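Local coordinates for Thiol:disulfide interchange protein dsbA-like (Escherichia coli, PDB 3C7M) that transfers its disulfide bond to other proteins in the periplasm and, together with DsbI, forms an essential disulfide bond in the arylsulfate sulfotransferase AssT, at residues Y27-Y33 / Y100-D106; P55-T60 / K150-Y155; K34-A38 / K97-Y101. One frame throughout, in Å; residues are numbered along the deposited sequence.

Contact 1: residues Y27-Y33 / Y100-D106; sequences YACPFCY and YYAAYHD. With CD (cadmium ion), chain F.
One imidazole joins a metal to the active-site loop: His105 (chi1 m) binds cadmium through ND1 at 2.4 Å, and its NE2 donates to Tyr27 O at 2.9 Å. Water 1, also 2.4 Å from the metal, and two atoms from outside these segments complete the site. Residues 27-29 form a loop, and Cys29 (chi1 t) N-caps the helix starting at Pro30: Cys32 N donates to Cys29 SG at 3.4 Å. From Tyr100 on the partner is helical, with a wider pi-type turn over 102-106. The closest CA pairs are Tyr27-Tyr101 (5.8 Å), Ala28-Tyr104 (6.7 Å) and Pro30-His105 (6.9 Å). Tyr33 (t) is a knob among Tyr101, Ala102, His105 and Asp106. Its CA lies 3.8 Å over the Tyr101 ring centroid, Tyr101 CB sits 3.5 Å over the Tyr33 centroid, and Tyr33 OH donates to Asp106 OD2 at 2.6 Å. Tyr27 (p) and Tyr104 (t) form an offset edge-to-face pair, the Tyr27 edge toward the Tyr104 face, centroids 5.6 Å apart and planes at 84°; Ala28 CA lies 4.0 Å over the Tyr104 centroid. This is a reduced thioredoxin-type CxxC site, Cys29 SG and Cys32 SG 3.5 Å apart. The amide received by Cys29 SG is consistent with thiolate stabilisation; His105, NE2-H directed at Tyr27 O and ND1 on cadmium, has both ring nitrogens engaged.

Contact 2: residues P55-T60 / K150-Y155; sequences PFHLET and KWKASY
Phe56 (chi1 -96°, between wells) and Trp151 (chi1 m, chi2 -5°) form the apolar centre, with Phe56 CG 3.4 Å from Trp151 CD1, ring planes at 44° and Phe56 CA 3.7 Å over the centroid of the indole five-membered ring. His57 N lies 3.5 Å from Trp151 CD2. CA atoms pair Phe56-Trp151 and Leu58-Ser154, both at 5.4 Å. Residues 55-57 are strand, Leu58 stays extended, and the chain turns at Glu59-Thr60; 151-153 have helical angles and lead into the helix at 154-155. Further out, Leu58 CD1 (chi1 t, chi2 p) reaches Tyr155 CA at 3.6 Å. Ser154 OG lies 3.3 Å from His57 O and 2.9 Å from Trp151 O, two acceptors within reach of one proton. Water 2 links Glu59 N (3.0 Å) to Trp151 O (2.9 Å). At the polar edge Lys152 NZ (m, m, t, t) salt-bridges Glu59 OE2 (chi1 p, chi2 t) at 2.6 Å. The pairing closes the base of the largely helical insertion, hallmark of the DsbA-type thioredoxin fold.

Contact 3: residues K34-A38 / K97-Y101; sequences KYDKA and KFAYY
Helix 34-38 meets helix 97-101 obliquely, the short axes 11.7 Å apart at closest approach, with a signed crossing angle of -133°. The two backbones do not meet directly; side chains of helix 97-101 reach across, and the nearest CA pair, Asp36-Phe98, is 8.9 Å apart. From Lys34 the turn is loosely bonded: Lys37 N and Ala38 N make only weak bonds to Lys34 O, at 3.2 and 3.1 Å. Asp36 (chi1 m, chi2 -7°), given here as one of two deposited conformers, points its CA-to-CB bond at the partner helix. Its OD2 accepts from Tyr101 OH (chi1 m) at 2.6 Å and forms a long salt bridge with Lys97 NZ (t, t, p, t) at 3.7 Å. Lys23 on strand 20-25 adds another to OD2, and Thr40 bonds OD1. Here the CxxC helix of the thioredoxin fold faces helix 92-106 of the helical insertion across a buried carboxylate. Water 3 donates to Asp36 O at 3.0 Å and receives a weak bond from Lys97 NZ at 3.4 Å, while Phe98 (m) brings its ring edge to the same carbonyl, CZ to Asp36 O at 3.7 Å. Next, Lys37 CG lies 4.3 Å from Phe98 CE1, and its amine makes a cation-pi contact with Tyr33.

Contacts 1 and 3 are successive levels of one interface: both use helix 30-38 and helix 92-106, contact 1 together with the loop leading into the first; they share Tyr100 and Tyr101, and their centres are about 6 Å apart. Contact 2 lies about 17 Å, centre to centre, from each. Along the sequence the order is 27-33, 34-38, 55-60, 97-101 and 100-106, then 150-155, so contact 2 crosses both others. Tyr27 N and His57 NE2, 3.1 Å apart in a probable hydrogen bond, connect contacts 1 and 2. Contact 2 brings together the points where the chain leaves and re-enters the thioredoxin core, while contacts 1 and 3 set the inserted helix 92-106 against the CxxC helix.

Contact 1: residues Y27-Y33 / Y100-D106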
loop_
_atom_site.group_PDB
_atom_site.type_symbol
_atom_site.label_atom_id
_atom_site.label_comp_id
_atom_site.label_asym_id
_atom_site.label_seq_id
_atom_site.Cartn_x
_atom_site.Cartn_y
_atom_site.Cartn_z
ATOM N N TYR A 27 6.725 3.566 -1.800
ATOM C CA TYR A 27 6.718 4.988 -2.134
ATOM C C TYR A 27 7.680 5.287 -3.303
ATOM O O TYR A 27 7.468 6.237 -4.067
ATOM C CB TYR A 27 7.096 5.829 -0.903
ATOM C CG TYR A 27 8.584 5.829 -0.618
ATOM C CD1 TYR A 27 9.189 4.767 0.052
ATOM C CD2 TYR A 27 9.388 6.884 -1.047
ATOM C CE1 TYR A 27 10.561 4.751 0.288
ATOM C CE2 TYR A 27 10.751 6.882 -0.809
ATOM C CZ TYR A 27 11.330 5.822 -0.148
ATOM O OH TYR A 27 12.681 5.839 0.087
ATOM N N ALA A 28 8.732 4.477 -3.432
ATOM C CA ALA A 28 9.809 4.741 -4.395
ATOM C C ALA A 28 9.576 4.100 -5.763
ATOM O O ALA A 28 10.432 4.176 -6.651
ATOM C CB ALA A 28 11.139 4.302 -3.817
ATOM N N CYS A 29 8.415 3.482 -5.940
ATOM C CA CYS A 29 8.138 2.764 -7.178
ATOM C C CYS A 29 7.286 3.610 -8.117
ATOM O O CYS A 29 6.168 3.991 -7.769
ATOM C CB CYS A 29 7.448 1.437 -6.889
ATOM S SG CYS A 29 6.867 0.635 -8.404
ATOM N N PRO A 30 7.812 3.908 -9.323
ATOM C CA PRO A 30 7.066 4.783 -10.234
ATOM C C PRO A 30 5.723 4.205 -10.710
ATOM O O PRO A 30 4.755 4.958 -10.868
ATOM C CB PRO A 30 8.029 4.978 -11.408
ATOM C CG PRO A 30 8.923 3.798 -11.367
ATOM C CD PRO A 30 9.093 3.469 -9.906
ATOM N N PHE A 31 5.672 2.892 -10.936
ATOM C CA PHE A 31 4.429 2.239 -11.340
ATOM C C PHE A 31 3.381 2.225 -10.221
ATOM O O PHE A 31 2.188 2.358 -10.489
ATOM C CB PHE A 31 4.691 0.834 -11.892
ATOM C CG PHE A 31 5.038 0.814 -13.362
ATOM C CD1 PHE A 31 4.034 0.743 -14.324
ATOM C CD2 PHE A 31 6.365 0.864 -13.782
ATOM C CE1 PHE A 31 4.346 0.724 -15.685
ATOM C CE2 PHE A 31 6.687 0.846 -15.137
ATOM C CZ PHE A 31 5.674 0.777 -16.089
ATOM N N CYS A 32 3.825 2.103 -8.969
ATOM C CA CYS A 32 2.907 2.230 -7.834
ATOM C C CYS A 32 2.205 3.585 -7.858
ATOM O O CYS A 32 1.002 3.666 -7.657
ATOM C CB CYS A 32 3.625 2.033 -6.500
ATOM S SG CYS A 32 4.108 0.327 -6.193
ATOM N N TYR A 33 2.966 4.644 -8.133
ATOM C CA TYR A 33 2.413 5.991 -8.241
ATOM C C TYR A 33 1.415 6.059 -9.401
ATOM O O TYR A 33 0.299 6.553 -9.236
ATOM C CB TYR A 33 3.560 6.990 -8.436
ATOM C CG TYR A 33 3.213 8.465 -8.361
ATOM C CD1 TYR A 33 1.993 8.917 -7.832
ATOM C CD2 TYR A 33 4.138 9.418 -8.779
ATOM C CE1 TYR A 33 1.707 10.291 -7.747
ATOM C CE2 TYR A 33 3.866 10.784 -8.695
ATOM C CZ TYR A 33 2.657 11.216 -8.183
ATOM O OH TYR A 33 2.399 12.568 -8.100
ATOM N N TYR A 100 4.557 11.712 -0.445
ATOM C CA TYR A 100 5.796 10.994 -0.745
ATOM C C TYR A 100 5.958 10.720 -2.227
ATOM O O TYR A 100 7.048 10.870 -2.761
ATOM C CB TYR A 100 5.907 9.687 0.050
ATOM C CG TYR A 100 6.243 9.915 1.503
ATOM C CD1 TYR A 100 7.346 10.685 1.872
ATOM C CD2 TYR A 100 5.466 9.355 2.509
ATOM C CE1 TYR A 100 7.658 10.899 3.219
ATOM C CE2 TYR A 100 5.764 9.558 3.846
ATOM C CZ TYR A 100 6.867 10.330 4.199
ATOM O OH TYR A 100 7.153 10.528 5.536
ATOM N N TYR A 101 4.882 10.312 -2.892
ATOM C CA TYR A 101 4.969 10.084 -4.323
ATOM C C TYR A 101 5.373 11.376 -5.046
ATOM O O TYR A 101 6.260 11.353 -5.899
ATOM C CB TYR A 101 3.628 9.611 -4.872
ATOM C CG TYR A 101 3.264 8.150 -4.694
ATOM C CD1 TYR A 101 4.226 7.129 -4.747
ATOM C CD2 TYR A 101 1.929 7.791 -4.542
ATOM C CE1 TYR A 101 3.849 5.780 -4.620
ATOM C CE2 TYR A 101 1.548 6.470 -4.416
ATOM C CZ TYR A 101 2.507 5.469 -4.459
ATOM O OH TYR A 101 2.114 4.150 -4.344
ATOM N N ALA A 102 4.730 12.491 -4.695
ATOM C CA ALA A 102 5.044 13.776 -5.337
ATOM C C ALA A 102 6.483 14.195 -5.056
ATOM O O ALA A 102 7.207 14.604 -5.968
ATOM C CB ALA A 102 4.068 14.862 -4.909
ATOM N N ALA A 103 6.905 14.082 -3.800
ATOM C CA ALA A 103 8.264 14.476 -3.429
ATOM C C ALA A 103 9.303 13.639 -4.167
ATOM O O ALA A 103 10.204 14.181 -4.797
ATOM C CB ALA A 103 8.463 14.388 -1.909
ATOM N N TYR A 104 9.170 12.319 -4.093
ATOM C CA TYR A 104 10.152 11.415 -4.673
ATOM C C TYR A 104 10.163 11.443 -6.206
ATOM O O TYR A 104 11.224 11.566 -6.809
ATOM C CB TYR A 104 9.932 9.984 -4.152
ATOM C CG TYR A 104 10.969 8.999 -4.634
ATOM C CD1 TYR A 104 10.835 8.386 -5.874
ATOM C CD2 TYR A 104 12.077 8.685 -3.859
ATOM C CE1 TYR A 104 11.781 7.480 -6.340
ATOM C CE2 TYR A 104 13.038 7.779 -4.310
ATOM C CZ TYR A 104 12.881 7.182 -5.553
ATOM O OH TYR A 104 13.818 6.281 -6.022
ATOM N N HIS A 105 8.989 11.311 -6.820
ATOM C CA HIS A 105 8.895 11.126 -8.269
ATOM C C HIS A 105 8.787 12.423 -9.049
ATOM O O HIS A 105 9.383 12.548 -10.118
ATOM C CB HIS A 105 7.737 10.184 -8.616
ATOM C CG HIS A 105 7.889 8.814 -8.032
ATOM N ND1 HIS A 105 8.740 7.868 -8.560
ATOM C CD2 HIS A 105 7.317 8.240 -6.947
ATOM C CE1 HIS A 105 8.680 6.766 -7.833
ATOM N NE2 HIS A 105 7.820 6.965 -6.849
ATOM N N ASP A 106 8.015 13.374 -8.539
ATOM C CA ASP A 106 7.818 14.627 -9.270
ATOM C C ASP A 106 8.929 15.628 -8.970
ATOM O O ASP A 106 9.418 16.302 -9.878
ATOM C CB ASP A 106 6.441 15.226 -8.982
ATOM C CG ASP A 106 5.297 14.290 -9.364
ATOM O OD1 ASP A 106 5.440 13.509 -10.327
ATOM O OD2 ASP A 106 4.252 14.337 -8.684
HETATM CD CD CD F . 10.324 8.201 -10.339
HETATM O O HOH W 1 9.169 8.937 -12.251
#

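Contact 2: residues P55-T60 / K150-Y155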
loop_
_atom_site.group_PDB
_atom_site.type_symbol
_atom_site.label_atom_id
_atom_site.label_comp_id
_atom_site.label_asym_id
_atom_site.label_seq_id
_atom_site.Cartn_x
_atom_site.Cartn_y
_atom_site.Cartn_z
ATOM N N PRO A 55 -3.460 -1.885 2.100
ATOM C CA PRO A 55 -2.100 -1.584 1.654
ATOM C C PRO A 55 -1.066 -2.350 2.474
ATOM O O PRO A 55 -1.217 -2.457 3.689
ATOM C CB PRO A 55 -1.960 -0.086 1.940
ATOM C CG PRO A 55 -3.378 0.435 2.002
ATOM C CD PRO A 55 -4.147 -0.688 2.623
ATOM N N PHE A 56 -0.045 -2.881 1.802
ATOM C CA PHE A 56 1.129 -3.480 2.442
ATOM C C PHE A 56 2.331 -2.725 1.902
ATOM O O PHE A 56 2.565 -2.751 0.702
ATOM C CB PHE A 56 1.269 -4.950 2.017
ATOM C CG PHE A 56 0.678 -5.961 2.978
ATOM C CD1 PHE A 56 -0.589 -5.793 3.541
ATOM C CD2 PHE A 56 1.380 -7.135 3.239
ATOM C CE1 PHE A 56 -1.126 -6.756 4.417
ATOM C CE2 PHE A 56 0.865 -8.103 4.094
ATOM C CZ PHE A 56 -0.400 -7.913 4.690
ATOM N N HIS A 57 3.094 -2.044 2.756
ATOM C CA HIS A 57 4.273 -1.346 2.263
ATOM C C HIS A 57 5.495 -2.254 2.267
ATOM O O HIS A 57 5.663 -3.077 3.175
ATOM C CB HIS A 57 4.542 -0.050 3.040
ATOM C CG HIS A 57 5.510 0.857 2.344
ATOM N ND1 HIS A 57 6.809 1.027 2.771
ATOM C CD2 HIS A 57 5.382 1.599 1.217
ATOM C CE1 HIS A 57 7.438 1.845 1.940
ATOM N NE2 HIS A 57 6.591 2.212 0.994
ATOM N N LEU A 58 6.317 -2.111 1.229
ATOM C CA LEU A 58 7.555 -2.877 1.080
ATOM C C LEU A 58 8.713 -2.066 1.642
ATOM O O LEU A 58 9.156 -1.099 1.017
ATOM C CB LEU A 58 7.782 -3.201 -0.395
ATOM C CG LEU A 58 9.073 -3.934 -0.765
ATOM C CD1 LEU A 58 9.080 -5.358 -0.236
ATOM C CD2 LEU A 58 9.230 -3.906 -2.269
ATOM N N GLU A 59 9.205 -2.464 2.814
ATOM C CA GLU A 59 10.190 -1.649 3.544
ATOM C C GLU A 59 11.615 -1.707 2.980
ATOM O O GLU A 59 12.472 -0.907 3.369
ATOM C CB GLU A 59 10.193 -1.989 5.041
ATOM C CG GLU A 59 10.754 -3.353 5.369
ATOM C CD GLU A 59 11.138 -3.482 6.827
ATOM O OE1 GLU A 59 12.004 -2.713 7.294
ATOM O OE2 GLU A 59 10.579 -4.353 7.504
ATOM N N THR A 60 11.870 -2.641 2.071
ATOM C CA THR A 60 13.236 -2.886 1.590
ATOM C C THR A 60 13.632 -2.042 0.379
ATOM O O THR A 60 14.801 -2.036 -0.024
ATOM C CB THR A 60 13.449 -4.376 1.271
ATOM O OG1 THR A 60 12.400 -4.813 0.409
ATOM C CG2 THR A 60 13.415 -5.202 2.541
ATOM N N LYS A 150 3.073 -7.762 9.871
ATOM C CA LYS A 150 2.357 -8.321 8.716
ATOM C C LYS A 150 3.028 -7.953 7.391
ATOM O O LYS A 150 3.146 -8.786 6.472
ATOM C CB LYS A 150 0.903 -7.846 8.703
ATOM C CG LYS A 150 0.046 -8.498 9.754
ATOM C CD LYS A 150 -1.371 -7.962 9.710
ATOM C CE LYS A 150 -2.313 -8.826 10.546
ATOM N NZ LYS A 150 -1.680 -9.383 11.782
ATOM N N TRP A 151 3.463 -6.700 7.286
ATOM C CA TRP A 151 4.033 -6.200 6.048
ATOM C C TRP A 151 5.399 -6.787 5.707
ATOM O O TRP A 151 5.918 -6.551 4.615
ATOM C CB TRP A 151 4.116 -4.679 6.076
ATOM C CG TRP A 151 2.792 -4.001 6.070
ATOM C CD1 TRP A 151 1.555 -4.584 5.944
ATOM C CD2 TRP A 151 2.564 -2.595 6.160
ATOM N NE1 TRP A 151 0.573 -3.621 5.969
ATOM C CE2 TRP A 151 1.166 -2.390 6.095
ATOM C CE3 TRP A 151 3.404 -1.485 6.302
ATOM C CZ2 TRP A 151 0.588 -1.116 6.163
ATOM C CZ3 TRP A 151 2.830 -0.218 6.378
ATOM C CH2 TRP A 151 1.434 -0.042 6.301
ATOM N N LYS A 152 5.976 -7.563 6.622
ATOM C CA LYS A 152 7.232 -8.254 6.314
ATOM C C LYS A 152 7.040 -9.224 5.148
ATOM O O LYS A 152 7.992 -9.523 4.434
ATOM C CB LYS A 152 7.766 -9.008 7.532
ATOM C CG LYS A 152 8.090 -8.127 8.731
ATOM C CD LYS A 152 9.312 -7.248 8.491
ATOM C CE LYS A 152 9.624 -6.435 9.730
ATOM N NZ LYS A 152 10.972 -5.797 9.667
ATOM N N ALA A 153 5.798 -9.669 4.943
ATOM C CA ALA A 153 5.459 -10.611 3.876
ATOM C C ALA A 153 5.547 -9.990 2.484
ATOM O O ALA A 153 5.483 -10.704 1.483
ATOM C CB ALA A 153 4.054 -11.194 4.119
ATOM N N SER A 154 5.692 -8.664 2.424
ATOM C CA SER A 154 5.759 -7.938 1.154
ATOM C C SER A 154 6.958 -8.351 0.310
ATOM O O SER A 154 6.877 -8.409 -0.916
ATOM C CB SER A 154 5.811 -6.430 1.404
ATOM O OG SER A 154 4.649 -5.985 2.089
ATOM N N TYR A 155 8.067 -8.650 0.979
ATOM C CA TYR A 155 9.313 -8.923 0.286
ATOM C C TYR A 155 9.181 -10.133 -0.629
ATOM O O TYR A 155 9.538 -10.066 -1.802
ATOM C CB TYR A 155 10.432 -9.104 1.309
ATOM C CG TYR A 155 11.813 -9.337 0.727
ATOM C CD1 TYR A 155 12.260 -10.627 0.431
ATOM C CD2 TYR A 155 12.682 -8.270 0.503
ATOM C CE1 TYR A 155 13.551 -10.842 -0.078
ATOM C CE2 TYR A 155 13.963 -8.478 -0.006
ATOM C CZ TYR A 155 14.386 -9.764 -0.297
ATOM O OH TYR A 155 15.662 -9.970 -0.803
HETATM O O HOH W 2 8.318 -5.199 3.633
#

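Contact 3: residues K34-A38 / K97-Y101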
loop_
_atom_site.group_PDB
_atom_site.type_symbol
_atom_site.label_atom_id
_atom_site.label_comp_id
_atom_site.label_asym_id
_atom_site.label_seq_id
_atom_site.Cartn_x
_atom_site.Cartn_y
_atom_site.Cartn_z
ATOM N N LYS A 34 1.823 5.538 -10.557
ATOM C CA LYS A 34 0.988 5.539 -11.763
ATOM C C LYS A 34 -0.343 4.822 -11.556
ATOM O O LYS A 34 -1.407 5.377 -11.849
ATOM C CB LYS A 34 1.752 4.921 -12.933
ATOM C CG LYS A 34 2.836 5.825 -13.498
ATOM N N TYR A 35 -0.284 3.604 -11.023
ATOM C CA TYR A 35 -1.510 2.838 -10.759
ATOM C C TYR A 35 -2.368 3.438 -9.633
ATOM O O TYR A 35 -3.598 3.337 -9.668
ATOM C CB TYR A 35 -1.211 1.342 -10.553
ATOM C CG TYR A 35 -0.848 0.603 -11.843
ATOM C CD1 TYR A 35 0.451 0.633 -12.345
ATOM C CD2 TYR A 35 -1.806 -0.123 -12.562
ATOM C CE1 TYR A 35 0.795 -0.035 -13.525
ATOM C CE2 TYR A 35 -1.471 -0.798 -13.748
ATOM C CZ TYR A 35 -0.165 -0.746 -14.223
ATOM O OH TYR A 35 0.200 -1.399 -15.391
ATOM N N ASP A 36 -1.733 4.074 -8.644
ATOM C CA ASP A 36 -2.471 4.761 -7.570
ATOM C C ASP A 36 -3.155 6.038 -8.055
ATOM O O ASP A 36 -4.134 6.498 -7.456
ATOM C CB ASP A 36 -1.561 5.087 -6.378
ATOM C CG ASP A 36 -1.314 3.888 -5.478
ATOM O OD1 ASP A 36 -1.934 2.822 -5.679
ATOM O OD2 ASP A 36 -0.484 4.006 -4.558
ATOM N N LYS A 37 -2.628 6.615 -9.132
ATOM C CA LYS A 37 -3.264 7.777 -9.742
ATOM C C LYS A 37 -4.445 7.345 -10.601
ATOM O O LYS A 37 -5.445 8.063 -10.681
ATOM C CB LYS A 37 -2.268 8.578 -10.585
ATOM C CG LYS A 37 -1.312 9.427 -9.757
ATOM C CD LYS A 37 -0.485 10.364 -10.625
ATOM C CE LYS A 37 0.735 9.671 -11.213
ATOM N NZ LYS A 37 1.498 10.596 -12.100
ATOM N N ALA A 38 -4.328 6.171 -11.220
ATOM C CA ALA A 38 -5.243 5.772 -12.293
ATOM C C ALA A 38 -6.266 4.673 -11.997
ATOM O O ALA A 38 -7.369 4.699 -12.558
ATOM C CB ALA A 38 -4.452 5.411 -13.544
ATOM N N LYS A 97 0.793 9.428 1.641
ATOM C CA LYS A 97 1.191 8.607 0.500
ATOM C C LYS A 97 1.422 9.463 -0.739
ATOM O O LYS A 97 2.449 9.346 -1.401
ATOM C CB LYS A 97 0.148 7.525 0.223
ATOM C CG LYS A 97 0.487 6.637 -0.975
ATOM C CD LYS A 97 -0.569 5.548 -1.227
ATOM C CE LYS A 97 -1.975 6.112 -1.318
ATOM N NZ LYS A 97 -2.933 5.166 -1.995
ATOM N N PHE A 98 0.485 10.357 -1.030
ATOM C CA PHE A 98 0.662 11.190 -2.209
ATOM C C PHE A 98 1.733 12.255 -2.047
ATOM O O PHE A 98 2.372 12.637 -3.039
ATOM C CB PHE A 98 -0.667 11.735 -2.718
ATOM C CG PHE A 98 -1.445 10.715 -3.486
ATOM C CD1 PHE A 98 -1.059 10.361 -4.778
ATOM C CD2 PHE A 98 -2.524 10.068 -2.905
ATOM C CE1 PHE A 98 -1.755 9.392 -5.482
ATOM C CE2 PHE A 98 -3.235 9.108 -3.613
ATOM C CZ PHE A 98 -2.852 8.779 -4.904
ATOM N N ALA A 99 1.959 12.697 -0.811
ATOM C CA ALA A 99 3.050 13.630 -0.540
ATOM C C ALA A 99 4.395 12.974 -0.848
ATOM O O ALA A 99 5.275 13.607 -1.444
ATOM C CB ALA A 99 3.006 14.113 0.896
ATOM N N TYR A 100 4.557 11.712 -0.445
ATOM C CA TYR A 100 5.796 10.994 -0.745
ATOM C C TYR A 100 5.958 10.720 -2.227
ATOM O O TYR A 100 7.048 10.870 -2.761
ATOM C CB TYR A 100 5.907 9.687 0.050
ATOM C CG TYR A 100 6.243 9.915 1.503
ATOM C CD1 TYR A 100 7.346 10.685 1.872
ATOM C CD2 TYR A 100 5.466 9.355 2.509
ATOM C CE1 TYR A 100 7.658 10.899 3.219
ATOM C CE2 TYR A 100 5.764 9.558 3.846
ATOM C CZ TYR A 100 6.867 10.330 4.199
ATOM O OH TYR A 100 7.153 10.528 5.536
ATOM N N TYR A 101 4.882 10.312 -2.892
ATOM C CA TYR A 101 4.969 10.084 -4.323
ATOM C C TYR A 101 5.373 11.376 -5.046
ATOM O O TYR A 101 6.260 11.353 -5.899
ATOM C CB TYR A 101 3.628 9.611 -4.872
ATOM C CG TYR A 101 3.264 8.150 -4.694
ATOM C CD1 TYR A 101 4.226 7.129 -4.747
ATOM C CD2 TYR A 101 1.929 7.791 -4.542
ATOM C CE1 TYR A 101 3.849 5.780 -4.620
ATOM C CE2 TYR A 101 1.548 6.470 -4.416
ATOM C CZ TYR A 101 2.507 5.469 -4.459
ATOM O OH TYR A 101 2.114 4.150 -4.344
HETATM O O HOH W 3 -4.933 5.653 -4.718
#